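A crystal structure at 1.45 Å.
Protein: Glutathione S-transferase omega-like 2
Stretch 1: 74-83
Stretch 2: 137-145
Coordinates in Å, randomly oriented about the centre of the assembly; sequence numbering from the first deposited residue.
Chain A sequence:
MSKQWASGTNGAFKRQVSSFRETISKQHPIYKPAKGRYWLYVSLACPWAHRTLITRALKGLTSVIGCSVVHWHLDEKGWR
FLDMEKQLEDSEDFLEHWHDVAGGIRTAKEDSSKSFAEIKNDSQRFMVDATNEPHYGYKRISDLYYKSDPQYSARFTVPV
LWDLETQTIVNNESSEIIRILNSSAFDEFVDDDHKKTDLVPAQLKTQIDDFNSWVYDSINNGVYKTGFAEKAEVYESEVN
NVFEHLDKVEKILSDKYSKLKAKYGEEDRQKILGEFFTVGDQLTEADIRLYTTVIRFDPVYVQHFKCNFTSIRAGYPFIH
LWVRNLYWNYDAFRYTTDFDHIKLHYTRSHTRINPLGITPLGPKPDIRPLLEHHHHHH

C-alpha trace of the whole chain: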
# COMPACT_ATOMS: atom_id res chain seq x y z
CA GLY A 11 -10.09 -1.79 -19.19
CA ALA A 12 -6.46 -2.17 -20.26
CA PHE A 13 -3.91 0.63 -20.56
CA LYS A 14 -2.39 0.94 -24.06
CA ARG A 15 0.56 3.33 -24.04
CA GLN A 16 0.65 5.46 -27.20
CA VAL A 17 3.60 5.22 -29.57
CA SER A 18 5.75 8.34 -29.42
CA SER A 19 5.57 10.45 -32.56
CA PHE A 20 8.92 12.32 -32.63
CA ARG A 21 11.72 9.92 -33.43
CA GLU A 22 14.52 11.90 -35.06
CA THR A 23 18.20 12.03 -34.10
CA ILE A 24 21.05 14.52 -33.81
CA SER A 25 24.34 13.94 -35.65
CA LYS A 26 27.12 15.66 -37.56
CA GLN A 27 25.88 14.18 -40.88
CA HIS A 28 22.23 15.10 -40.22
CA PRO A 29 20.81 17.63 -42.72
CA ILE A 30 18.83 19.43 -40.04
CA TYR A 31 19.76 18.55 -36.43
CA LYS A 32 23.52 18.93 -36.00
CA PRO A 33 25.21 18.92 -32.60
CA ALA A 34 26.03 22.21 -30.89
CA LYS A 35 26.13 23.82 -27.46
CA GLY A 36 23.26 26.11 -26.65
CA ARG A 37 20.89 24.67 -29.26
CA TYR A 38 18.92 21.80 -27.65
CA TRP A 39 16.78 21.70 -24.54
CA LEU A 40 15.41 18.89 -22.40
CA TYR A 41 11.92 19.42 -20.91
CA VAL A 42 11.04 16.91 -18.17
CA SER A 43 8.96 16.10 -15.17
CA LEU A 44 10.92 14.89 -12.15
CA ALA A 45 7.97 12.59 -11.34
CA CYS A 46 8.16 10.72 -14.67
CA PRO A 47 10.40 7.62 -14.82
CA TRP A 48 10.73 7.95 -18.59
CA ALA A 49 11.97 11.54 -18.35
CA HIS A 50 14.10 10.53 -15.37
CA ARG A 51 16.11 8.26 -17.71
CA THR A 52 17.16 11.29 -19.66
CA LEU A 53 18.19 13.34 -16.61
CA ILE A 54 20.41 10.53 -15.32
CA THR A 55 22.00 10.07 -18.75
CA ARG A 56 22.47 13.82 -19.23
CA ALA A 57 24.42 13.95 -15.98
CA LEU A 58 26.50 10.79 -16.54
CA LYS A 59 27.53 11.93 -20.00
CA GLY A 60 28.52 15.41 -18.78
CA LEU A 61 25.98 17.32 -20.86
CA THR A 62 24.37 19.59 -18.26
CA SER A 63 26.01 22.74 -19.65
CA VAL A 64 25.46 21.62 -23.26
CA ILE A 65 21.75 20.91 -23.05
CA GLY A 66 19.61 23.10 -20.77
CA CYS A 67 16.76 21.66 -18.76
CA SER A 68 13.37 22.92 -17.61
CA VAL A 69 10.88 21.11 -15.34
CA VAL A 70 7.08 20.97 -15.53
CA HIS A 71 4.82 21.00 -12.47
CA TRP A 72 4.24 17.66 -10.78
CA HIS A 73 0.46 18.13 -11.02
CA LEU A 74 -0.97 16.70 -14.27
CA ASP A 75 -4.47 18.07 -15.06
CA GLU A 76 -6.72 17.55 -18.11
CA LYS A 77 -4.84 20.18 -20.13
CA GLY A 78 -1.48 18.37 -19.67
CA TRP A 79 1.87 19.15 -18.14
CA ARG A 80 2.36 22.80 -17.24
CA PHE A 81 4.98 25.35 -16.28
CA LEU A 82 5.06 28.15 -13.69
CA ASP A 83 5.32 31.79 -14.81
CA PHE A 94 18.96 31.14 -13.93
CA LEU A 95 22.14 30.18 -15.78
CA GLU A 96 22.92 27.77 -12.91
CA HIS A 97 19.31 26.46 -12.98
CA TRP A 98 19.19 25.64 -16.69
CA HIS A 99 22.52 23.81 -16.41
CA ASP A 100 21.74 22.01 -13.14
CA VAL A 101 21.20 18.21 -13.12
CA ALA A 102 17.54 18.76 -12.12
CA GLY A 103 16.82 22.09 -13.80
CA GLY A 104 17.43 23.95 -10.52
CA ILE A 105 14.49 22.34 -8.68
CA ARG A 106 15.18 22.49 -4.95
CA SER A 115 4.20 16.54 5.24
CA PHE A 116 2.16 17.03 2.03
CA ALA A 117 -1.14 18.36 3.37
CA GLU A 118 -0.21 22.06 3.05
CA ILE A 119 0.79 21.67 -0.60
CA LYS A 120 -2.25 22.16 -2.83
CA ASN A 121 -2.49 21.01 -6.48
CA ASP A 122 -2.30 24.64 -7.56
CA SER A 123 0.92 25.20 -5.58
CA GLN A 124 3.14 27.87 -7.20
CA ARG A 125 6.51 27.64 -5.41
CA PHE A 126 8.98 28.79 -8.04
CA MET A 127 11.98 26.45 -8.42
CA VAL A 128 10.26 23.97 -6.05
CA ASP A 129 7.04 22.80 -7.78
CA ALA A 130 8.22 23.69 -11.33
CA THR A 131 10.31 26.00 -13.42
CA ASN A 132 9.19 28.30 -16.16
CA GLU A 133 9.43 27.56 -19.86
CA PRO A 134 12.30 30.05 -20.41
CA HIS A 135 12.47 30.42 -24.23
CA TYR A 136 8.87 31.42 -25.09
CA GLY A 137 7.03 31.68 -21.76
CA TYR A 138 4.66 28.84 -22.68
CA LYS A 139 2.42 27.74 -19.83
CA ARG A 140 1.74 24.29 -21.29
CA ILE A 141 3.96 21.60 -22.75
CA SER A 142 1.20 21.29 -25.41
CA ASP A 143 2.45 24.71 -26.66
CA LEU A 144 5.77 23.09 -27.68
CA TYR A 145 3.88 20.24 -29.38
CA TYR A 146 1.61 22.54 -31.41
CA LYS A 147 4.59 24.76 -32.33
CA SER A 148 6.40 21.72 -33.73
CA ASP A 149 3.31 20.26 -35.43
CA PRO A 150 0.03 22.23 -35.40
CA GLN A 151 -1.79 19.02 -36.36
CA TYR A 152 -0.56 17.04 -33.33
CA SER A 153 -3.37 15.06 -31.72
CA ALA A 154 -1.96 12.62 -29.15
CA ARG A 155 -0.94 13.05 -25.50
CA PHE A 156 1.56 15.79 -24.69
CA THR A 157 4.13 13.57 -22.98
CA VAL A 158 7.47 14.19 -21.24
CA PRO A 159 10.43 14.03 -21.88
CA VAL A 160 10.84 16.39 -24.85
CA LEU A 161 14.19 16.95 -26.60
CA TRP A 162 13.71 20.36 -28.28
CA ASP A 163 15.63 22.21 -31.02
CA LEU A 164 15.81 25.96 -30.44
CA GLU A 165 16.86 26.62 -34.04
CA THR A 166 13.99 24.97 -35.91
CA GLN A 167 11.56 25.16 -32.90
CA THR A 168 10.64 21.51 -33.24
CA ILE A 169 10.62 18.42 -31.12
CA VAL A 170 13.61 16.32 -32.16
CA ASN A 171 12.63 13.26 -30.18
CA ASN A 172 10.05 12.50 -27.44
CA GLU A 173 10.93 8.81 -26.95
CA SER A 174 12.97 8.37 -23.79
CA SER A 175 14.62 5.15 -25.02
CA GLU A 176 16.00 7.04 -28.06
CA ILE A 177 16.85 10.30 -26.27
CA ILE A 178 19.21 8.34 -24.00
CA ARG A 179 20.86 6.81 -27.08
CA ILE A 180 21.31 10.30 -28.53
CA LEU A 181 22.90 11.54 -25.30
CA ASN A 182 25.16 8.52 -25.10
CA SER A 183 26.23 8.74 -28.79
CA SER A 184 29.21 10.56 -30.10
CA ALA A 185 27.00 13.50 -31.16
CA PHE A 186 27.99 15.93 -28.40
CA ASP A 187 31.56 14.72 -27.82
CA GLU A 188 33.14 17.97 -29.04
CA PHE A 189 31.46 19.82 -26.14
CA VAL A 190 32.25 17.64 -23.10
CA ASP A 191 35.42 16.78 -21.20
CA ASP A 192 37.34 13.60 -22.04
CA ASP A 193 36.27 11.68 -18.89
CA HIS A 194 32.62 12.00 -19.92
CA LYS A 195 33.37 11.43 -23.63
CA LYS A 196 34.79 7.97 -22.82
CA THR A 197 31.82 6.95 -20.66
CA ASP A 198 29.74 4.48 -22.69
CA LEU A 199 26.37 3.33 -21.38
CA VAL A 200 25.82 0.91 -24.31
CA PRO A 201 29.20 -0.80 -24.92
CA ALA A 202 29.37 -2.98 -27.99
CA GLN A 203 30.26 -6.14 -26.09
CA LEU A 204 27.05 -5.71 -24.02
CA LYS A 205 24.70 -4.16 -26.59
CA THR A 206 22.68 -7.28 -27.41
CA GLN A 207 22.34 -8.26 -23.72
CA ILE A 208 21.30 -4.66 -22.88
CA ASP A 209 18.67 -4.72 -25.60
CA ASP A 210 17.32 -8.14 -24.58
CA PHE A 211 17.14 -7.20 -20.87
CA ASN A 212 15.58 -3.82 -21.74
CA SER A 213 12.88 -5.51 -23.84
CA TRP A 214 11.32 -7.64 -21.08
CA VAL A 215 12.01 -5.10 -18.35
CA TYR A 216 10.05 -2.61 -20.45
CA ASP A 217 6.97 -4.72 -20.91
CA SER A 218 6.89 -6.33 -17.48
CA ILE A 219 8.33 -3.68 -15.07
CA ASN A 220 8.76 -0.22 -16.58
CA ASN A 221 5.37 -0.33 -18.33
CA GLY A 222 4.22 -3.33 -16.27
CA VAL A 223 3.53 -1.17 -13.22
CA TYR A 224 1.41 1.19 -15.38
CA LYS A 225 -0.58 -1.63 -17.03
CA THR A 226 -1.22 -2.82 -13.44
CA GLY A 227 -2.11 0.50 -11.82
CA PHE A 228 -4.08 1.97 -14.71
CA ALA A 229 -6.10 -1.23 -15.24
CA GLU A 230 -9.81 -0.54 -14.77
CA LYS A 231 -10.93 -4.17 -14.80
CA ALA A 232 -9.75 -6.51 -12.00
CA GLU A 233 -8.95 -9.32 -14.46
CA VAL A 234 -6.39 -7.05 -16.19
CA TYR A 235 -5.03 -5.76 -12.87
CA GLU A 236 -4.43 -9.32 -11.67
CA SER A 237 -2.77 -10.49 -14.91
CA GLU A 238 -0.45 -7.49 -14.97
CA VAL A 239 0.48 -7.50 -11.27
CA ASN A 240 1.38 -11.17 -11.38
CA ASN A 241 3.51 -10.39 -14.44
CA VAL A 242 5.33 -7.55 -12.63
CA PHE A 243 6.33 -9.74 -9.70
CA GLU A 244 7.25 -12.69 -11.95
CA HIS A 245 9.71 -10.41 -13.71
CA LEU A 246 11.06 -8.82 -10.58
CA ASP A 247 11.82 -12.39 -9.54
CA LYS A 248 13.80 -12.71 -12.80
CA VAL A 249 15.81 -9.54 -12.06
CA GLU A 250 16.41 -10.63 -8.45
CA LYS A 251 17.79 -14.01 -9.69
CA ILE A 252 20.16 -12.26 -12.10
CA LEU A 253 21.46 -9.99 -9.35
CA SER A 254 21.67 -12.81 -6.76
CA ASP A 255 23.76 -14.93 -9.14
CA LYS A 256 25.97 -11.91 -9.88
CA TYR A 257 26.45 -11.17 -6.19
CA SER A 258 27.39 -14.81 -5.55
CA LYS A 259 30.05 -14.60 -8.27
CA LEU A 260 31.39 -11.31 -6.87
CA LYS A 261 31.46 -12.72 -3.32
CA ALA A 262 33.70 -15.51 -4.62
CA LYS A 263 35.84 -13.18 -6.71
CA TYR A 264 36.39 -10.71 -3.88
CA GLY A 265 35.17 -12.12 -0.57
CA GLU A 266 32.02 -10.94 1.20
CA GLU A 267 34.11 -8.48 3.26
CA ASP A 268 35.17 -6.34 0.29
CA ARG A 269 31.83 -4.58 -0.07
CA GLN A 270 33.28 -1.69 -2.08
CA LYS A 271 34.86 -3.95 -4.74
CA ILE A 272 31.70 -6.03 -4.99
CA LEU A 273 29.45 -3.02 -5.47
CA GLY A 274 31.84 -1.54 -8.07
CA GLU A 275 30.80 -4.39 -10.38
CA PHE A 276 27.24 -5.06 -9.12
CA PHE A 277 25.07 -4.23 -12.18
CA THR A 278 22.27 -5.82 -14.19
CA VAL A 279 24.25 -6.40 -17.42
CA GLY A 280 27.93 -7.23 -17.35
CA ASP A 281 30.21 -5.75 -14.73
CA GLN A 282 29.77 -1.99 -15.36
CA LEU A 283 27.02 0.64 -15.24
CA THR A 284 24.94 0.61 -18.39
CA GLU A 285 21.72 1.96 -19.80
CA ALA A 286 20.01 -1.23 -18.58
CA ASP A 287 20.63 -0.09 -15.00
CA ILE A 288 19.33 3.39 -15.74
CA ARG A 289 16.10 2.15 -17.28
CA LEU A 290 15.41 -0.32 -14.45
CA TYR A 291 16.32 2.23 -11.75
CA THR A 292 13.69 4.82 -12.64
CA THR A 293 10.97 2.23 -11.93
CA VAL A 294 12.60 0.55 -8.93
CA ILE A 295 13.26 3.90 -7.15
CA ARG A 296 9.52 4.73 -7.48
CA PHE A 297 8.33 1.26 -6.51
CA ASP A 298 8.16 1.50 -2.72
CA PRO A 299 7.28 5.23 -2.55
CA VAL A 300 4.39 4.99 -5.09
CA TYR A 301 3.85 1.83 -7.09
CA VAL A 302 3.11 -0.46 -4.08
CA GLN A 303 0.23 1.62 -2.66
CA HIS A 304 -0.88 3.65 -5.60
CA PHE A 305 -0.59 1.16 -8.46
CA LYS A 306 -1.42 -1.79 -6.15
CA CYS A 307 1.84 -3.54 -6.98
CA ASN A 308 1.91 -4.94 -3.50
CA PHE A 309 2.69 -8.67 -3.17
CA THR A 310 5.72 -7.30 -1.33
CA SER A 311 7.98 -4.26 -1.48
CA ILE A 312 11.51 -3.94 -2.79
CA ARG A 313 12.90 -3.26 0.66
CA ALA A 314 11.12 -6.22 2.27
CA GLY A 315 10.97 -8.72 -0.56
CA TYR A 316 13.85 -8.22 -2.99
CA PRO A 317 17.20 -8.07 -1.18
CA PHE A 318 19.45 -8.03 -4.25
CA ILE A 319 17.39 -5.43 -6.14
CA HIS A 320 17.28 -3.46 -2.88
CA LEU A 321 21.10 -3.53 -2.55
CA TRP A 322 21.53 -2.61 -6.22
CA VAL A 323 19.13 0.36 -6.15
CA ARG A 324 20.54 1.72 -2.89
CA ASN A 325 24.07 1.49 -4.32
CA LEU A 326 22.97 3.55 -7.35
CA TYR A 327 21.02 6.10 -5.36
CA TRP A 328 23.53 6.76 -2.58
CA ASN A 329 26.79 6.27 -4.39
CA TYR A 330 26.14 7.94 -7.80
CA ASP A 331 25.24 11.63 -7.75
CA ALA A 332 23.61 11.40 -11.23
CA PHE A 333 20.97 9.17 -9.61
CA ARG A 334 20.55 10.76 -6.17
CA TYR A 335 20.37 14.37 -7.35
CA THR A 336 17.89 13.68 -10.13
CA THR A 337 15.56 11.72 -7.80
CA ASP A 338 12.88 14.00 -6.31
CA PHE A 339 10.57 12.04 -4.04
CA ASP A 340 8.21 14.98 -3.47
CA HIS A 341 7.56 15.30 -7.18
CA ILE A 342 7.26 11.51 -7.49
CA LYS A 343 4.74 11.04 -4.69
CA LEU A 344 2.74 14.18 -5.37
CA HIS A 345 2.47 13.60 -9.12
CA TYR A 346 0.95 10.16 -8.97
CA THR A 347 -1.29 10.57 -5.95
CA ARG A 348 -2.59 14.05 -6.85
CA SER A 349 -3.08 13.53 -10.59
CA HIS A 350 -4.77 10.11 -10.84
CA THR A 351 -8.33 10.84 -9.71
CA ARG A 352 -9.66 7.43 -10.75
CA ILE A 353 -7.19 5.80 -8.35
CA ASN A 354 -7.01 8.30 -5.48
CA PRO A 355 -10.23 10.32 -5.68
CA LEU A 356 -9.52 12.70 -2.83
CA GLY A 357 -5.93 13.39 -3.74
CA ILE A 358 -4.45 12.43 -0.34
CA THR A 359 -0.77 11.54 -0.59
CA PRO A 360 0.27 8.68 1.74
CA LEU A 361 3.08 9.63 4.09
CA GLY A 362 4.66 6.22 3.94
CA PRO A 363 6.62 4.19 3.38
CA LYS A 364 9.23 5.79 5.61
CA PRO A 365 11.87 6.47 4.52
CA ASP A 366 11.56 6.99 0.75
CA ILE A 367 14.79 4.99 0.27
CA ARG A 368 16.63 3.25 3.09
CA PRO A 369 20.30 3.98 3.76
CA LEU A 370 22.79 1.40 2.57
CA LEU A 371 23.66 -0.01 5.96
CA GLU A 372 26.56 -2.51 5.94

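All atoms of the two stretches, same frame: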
# COMPACT_ATOMS: atom_id res chain seq x y z
N LEU A 74 -0.55 16.91 -12.89
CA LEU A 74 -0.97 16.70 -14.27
C LEU A 74 -2.50 16.75 -14.36
O LEU A 74 -3.19 15.82 -13.94
CB LEU A 74 -0.39 15.39 -14.79
CG LEU A 74 -0.79 14.98 -16.21
CD1 LEU A 74 -0.33 15.98 -17.28
CD2 LEU A 74 -0.14 13.68 -16.54
N ASP A 75 -3.04 17.89 -14.89
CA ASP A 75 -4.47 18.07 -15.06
C ASP A 75 -4.90 17.72 -16.49
O ASP A 75 -4.10 17.22 -17.29
CB ASP A 75 -4.89 19.47 -14.58
CG ASP A 75 -4.46 20.61 -15.51
OD1 ASP A 75 -4.17 20.35 -16.69
OD2 ASP A 75 -4.39 21.75 -15.00
N GLU A 76 -6.19 17.95 -16.81
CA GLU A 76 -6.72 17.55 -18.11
C GLU A 76 -6.06 18.27 -19.27
O GLU A 76 -6.06 17.75 -20.39
CB GLU A 76 -8.23 17.79 -18.18
N LYS A 77 -5.55 19.47 -19.05
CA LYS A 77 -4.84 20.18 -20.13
C LYS A 77 -3.33 19.85 -20.24
O LYS A 77 -2.61 20.50 -21.00
CB LYS A 77 -5.08 21.68 -20.00
CG LYS A 77 -6.53 22.08 -20.26
CD LYS A 77 -6.73 23.57 -20.19
CE LYS A 77 -8.19 23.97 -20.36
NZ LYS A 77 -9.10 23.30 -19.36
N GLY A 78 -2.83 18.86 -19.48
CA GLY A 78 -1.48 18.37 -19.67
C GLY A 78 -0.44 19.05 -18.81
O GLY A 78 -0.69 20.01 -18.10
N TRP A 79 0.81 18.60 -18.97
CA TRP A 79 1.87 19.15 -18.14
C TRP A 79 1.98 20.65 -18.35
O TRP A 79 1.78 21.15 -19.47
CB TRP A 79 3.21 18.51 -18.48
CG TRP A 79 3.35 17.02 -18.34
CD1 TRP A 79 3.34 16.09 -19.33
CD2 TRP A 79 3.51 16.28 -17.11
NE1 TRP A 79 3.54 14.84 -18.83
CE2 TRP A 79 3.69 14.93 -17.47
CE3 TRP A 79 3.61 16.64 -15.76
CZ2 TRP A 79 3.90 13.93 -16.54
CZ3 TRP A 79 3.88 15.64 -14.82
CH2 TRP A 79 4.01 14.30 -15.21
N ARG A 80 2.37 21.35 -17.30
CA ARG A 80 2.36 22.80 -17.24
C ARG A 80 3.61 23.34 -16.57
O ARG A 80 4.34 22.65 -15.85
CB ARG A 80 1.06 23.35 -16.62
CG ARG A 80 0.96 23.19 -15.12
CD ARG A 80 -0.40 23.65 -14.62
NE ARG A 80 -0.37 23.68 -13.13
CZ ARG A 80 -0.98 22.80 -12.32
NH1 ARG A 80 -0.83 22.96 -11.01
NH2 ARG A 80 -1.75 21.81 -12.77
N PHE A 81 3.89 24.62 -16.86
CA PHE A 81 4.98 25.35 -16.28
C PHE A 81 4.46 26.47 -15.36
O PHE A 81 3.30 26.88 -15.46
CB PHE A 81 5.80 26.02 -17.40
CG PHE A 81 6.41 25.06 -18.36
CD1 PHE A 81 7.64 24.52 -18.08
CD2 PHE A 81 5.78 24.74 -19.57
CE1 PHE A 81 8.24 23.65 -18.98
CE2 PHE A 81 6.36 23.84 -20.47
CZ PHE A 81 7.61 23.32 -20.19
N LEU A 82 5.34 26.95 -14.48
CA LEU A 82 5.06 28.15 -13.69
C LEU A 82 5.60 29.38 -14.40
O LEU A 82 6.61 29.32 -15.08
CB LEU A 82 5.74 28.07 -12.32
CG LEU A 82 4.99 27.25 -11.26
CD1 LEU A 82 5.79 27.29 -9.91
CD2 LEU A 82 3.58 27.72 -11.05
N ASP A 83 4.91 30.50 -14.23
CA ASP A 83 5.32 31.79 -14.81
C ASP A 83 6.57 32.38 -14.17
O ASP A 83 6.86 32.17 -12.98
CB ASP A 83 4.17 32.79 -14.68
CG ASP A 83 3.06 32.52 -15.66
OD1 ASP A 83 3.38 32.19 -16.82
OD2 ASP A 83 1.86 32.63 -15.29
N GLY A 137 8.06 31.49 -22.78
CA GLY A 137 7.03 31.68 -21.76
C GLY A 137 5.79 30.83 -21.89
O GLY A 137 4.72 31.24 -21.44
N TYR A 138 5.86 29.68 -22.56
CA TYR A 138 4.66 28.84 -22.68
C TYR A 138 4.22 28.33 -21.30
O TYR A 138 5.06 28.05 -20.44
CB TYR A 138 4.96 27.65 -23.58
CG TYR A 138 5.22 27.95 -25.05
CD1 TYR A 138 4.48 28.90 -25.70
CD2 TYR A 138 6.15 27.20 -25.77
CE1 TYR A 138 4.68 29.13 -27.07
CE2 TYR A 138 6.35 27.43 -27.14
CZ TYR A 138 5.60 28.40 -27.76
OH TYR A 138 5.77 28.64 -29.11
N LYS A 139 2.92 28.27 -21.09
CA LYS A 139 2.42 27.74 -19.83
C LYS A 139 2.14 26.25 -19.90
O LYS A 139 1.92 25.63 -18.85
CB LYS A 139 1.17 28.53 -19.43
CG LYS A 139 1.43 30.00 -19.54
CD LYS A 139 0.52 30.90 -18.72
CE LYS A 139 -0.95 30.72 -19.03
NZ LYS A 139 -1.52 31.77 -19.93
N ARG A 140 2.14 25.67 -21.09
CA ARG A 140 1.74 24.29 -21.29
C ARG A 140 2.74 23.59 -22.18
O ARG A 140 3.21 24.15 -23.18
CB ARG A 140 0.36 24.15 -21.88
CG ARG A 140 -0.76 24.63 -20.96
CD ARG A 140 -1.02 23.67 -19.80
NE ARG A 140 -2.03 24.21 -18.92
CZ ARG A 140 -2.69 23.47 -18.03
NH1 ARG A 140 -2.41 22.18 -17.92
NH2 ARG A 140 -3.64 24.00 -17.29
N ILE A 141 3.11 22.36 -21.84
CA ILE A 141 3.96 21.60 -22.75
C ILE A 141 3.28 21.38 -24.12
O ILE A 141 3.95 21.19 -25.14
CB ILE A 141 4.44 20.29 -22.06
CG1 ILE A 141 5.81 19.92 -22.60
CG2 ILE A 141 3.48 19.18 -22.27
CD1 ILE A 141 6.50 18.78 -21.95
N SER A 142 1.95 21.35 -24.15
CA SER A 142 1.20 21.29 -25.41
C SER A 142 1.60 22.43 -26.36
O SER A 142 1.57 22.23 -27.58
CB SER A 142 -0.31 21.36 -25.18
OG SER A 142 -0.67 22.57 -24.54
N ASP A 143 2.00 23.59 -25.82
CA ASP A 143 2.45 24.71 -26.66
C ASP A 143 3.67 24.33 -27.50
O ASP A 143 3.79 24.77 -28.64
CB ASP A 143 2.74 25.97 -25.84
CG ASP A 143 1.49 26.51 -25.10
OD1 ASP A 143 0.36 26.42 -25.62
OD2 ASP A 143 1.67 27.07 -23.98
N LEU A 144 4.62 23.59 -26.92
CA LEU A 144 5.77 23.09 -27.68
C LEU A 144 5.33 22.11 -28.76
O LEU A 144 5.84 22.15 -29.90
CB LEU A 144 6.76 22.40 -26.73
CG LEU A 144 7.36 23.31 -25.69
CD1 LEU A 144 8.11 22.54 -24.54
CD2 LEU A 144 8.32 24.32 -26.35
N TYR A 145 4.38 21.24 -28.45
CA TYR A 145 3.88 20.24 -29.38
C TYR A 145 3.20 20.90 -30.57
O TYR A 145 3.48 20.57 -31.73
CB TYR A 145 2.93 19.25 -28.66
CG TYR A 145 3.65 18.12 -27.95
CD1 TYR A 145 4.14 18.26 -26.66
CD2 TYR A 145 3.81 16.91 -28.56
CE1 TYR A 145 4.82 17.23 -26.05
CE2 TYR A 145 4.48 15.87 -27.95
CZ TYR A 145 4.98 16.03 -26.67
OH TYR A 145 5.67 14.94 -26.14
O HOH W 1 0.14 20.70 -21.65
O HOH W 2 -3.04 22.26 -23.14
O HOH W 3 0.71 27.19 -16.39
O HOH W 4 6.75 29.43 -18.49

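The two stretches meet along a short backbone pairing centred on R80 and R140, whose CA atoms approach to about 4.4 Å in a single beta bridge. Two nearly straight hydrogen bonds flank it: I141 N donates to W79 O (3.0 Å), and F81 N donates to K139 O (3.0 Å). The chains run in opposite directions here, W79 lying beside I141 and F81 beside K139. The pairing is tight enough that R80 CA also comes within 3.3 Å of K139 O, a CA-H...O contact. Beyond it the second stretch turns into a helix, and D143 OD2 accepts a hydrogen bond from R140 N (3.2 Å) near the start of that helix.

The most intricate fit is made by the R140 side chain. Its CA-to-CB bond points away from the first stretch, but chi1 and chi2 both adopt m and fold the chain back, so that the guanidinium enters a slot lined by D75, K77, G78 and R80. K77 CB lies over one face of the group and R80 CB over the opposite face, while D75 OD1 and G78 O sit at its edge, near its plane. The flat cation thus fills the slot with its faces against aliphatic carbon and NH1 and NH2 donating to oxygen. R140 NH1 forms a salt bridge with D75 OD1 (2.8 Å), R140 NH2 reaches D75 OD2 (3.3 Å), and a weak hydrogen bond joins R140 NH1 to G78 O (2.8 Å).

The type I turn from D75 to G78 shapes this slot, closed by a bond from G78 N to D75 O (3.0 Å). D75 OD1 also accepts a weak bond from K77 N (2.9 Å). At G78, the backbone angles would jam a CB against the preceding carbonyl oxygen, which by itself calls for glycine.

F81 is the principal apolar bump. Its CA-to-CB bond points toward the second stretch, and the ring settles into a hollow formed by the backbone from Y138 to I141 and the side chains of I141 and L144. The backbone carbons of K139 and R140 meet the ring edge; F81 CE2 lies 4.3 Å from I141 CB, and F81 CZ reaches L144 CD1 at 4.4 Å. I141 also packs against W79, with I141 CG2 3.9 Å from W79 CB, although the indole end leads away.

Water completes the polar seam. Water 1 donates to K77 O and W79 O (2.8 Å each) and accepts from S142 N (3.2 Å), while water 3 donates to both F81 O (2.8 Å) and K139 O (3.2 Å).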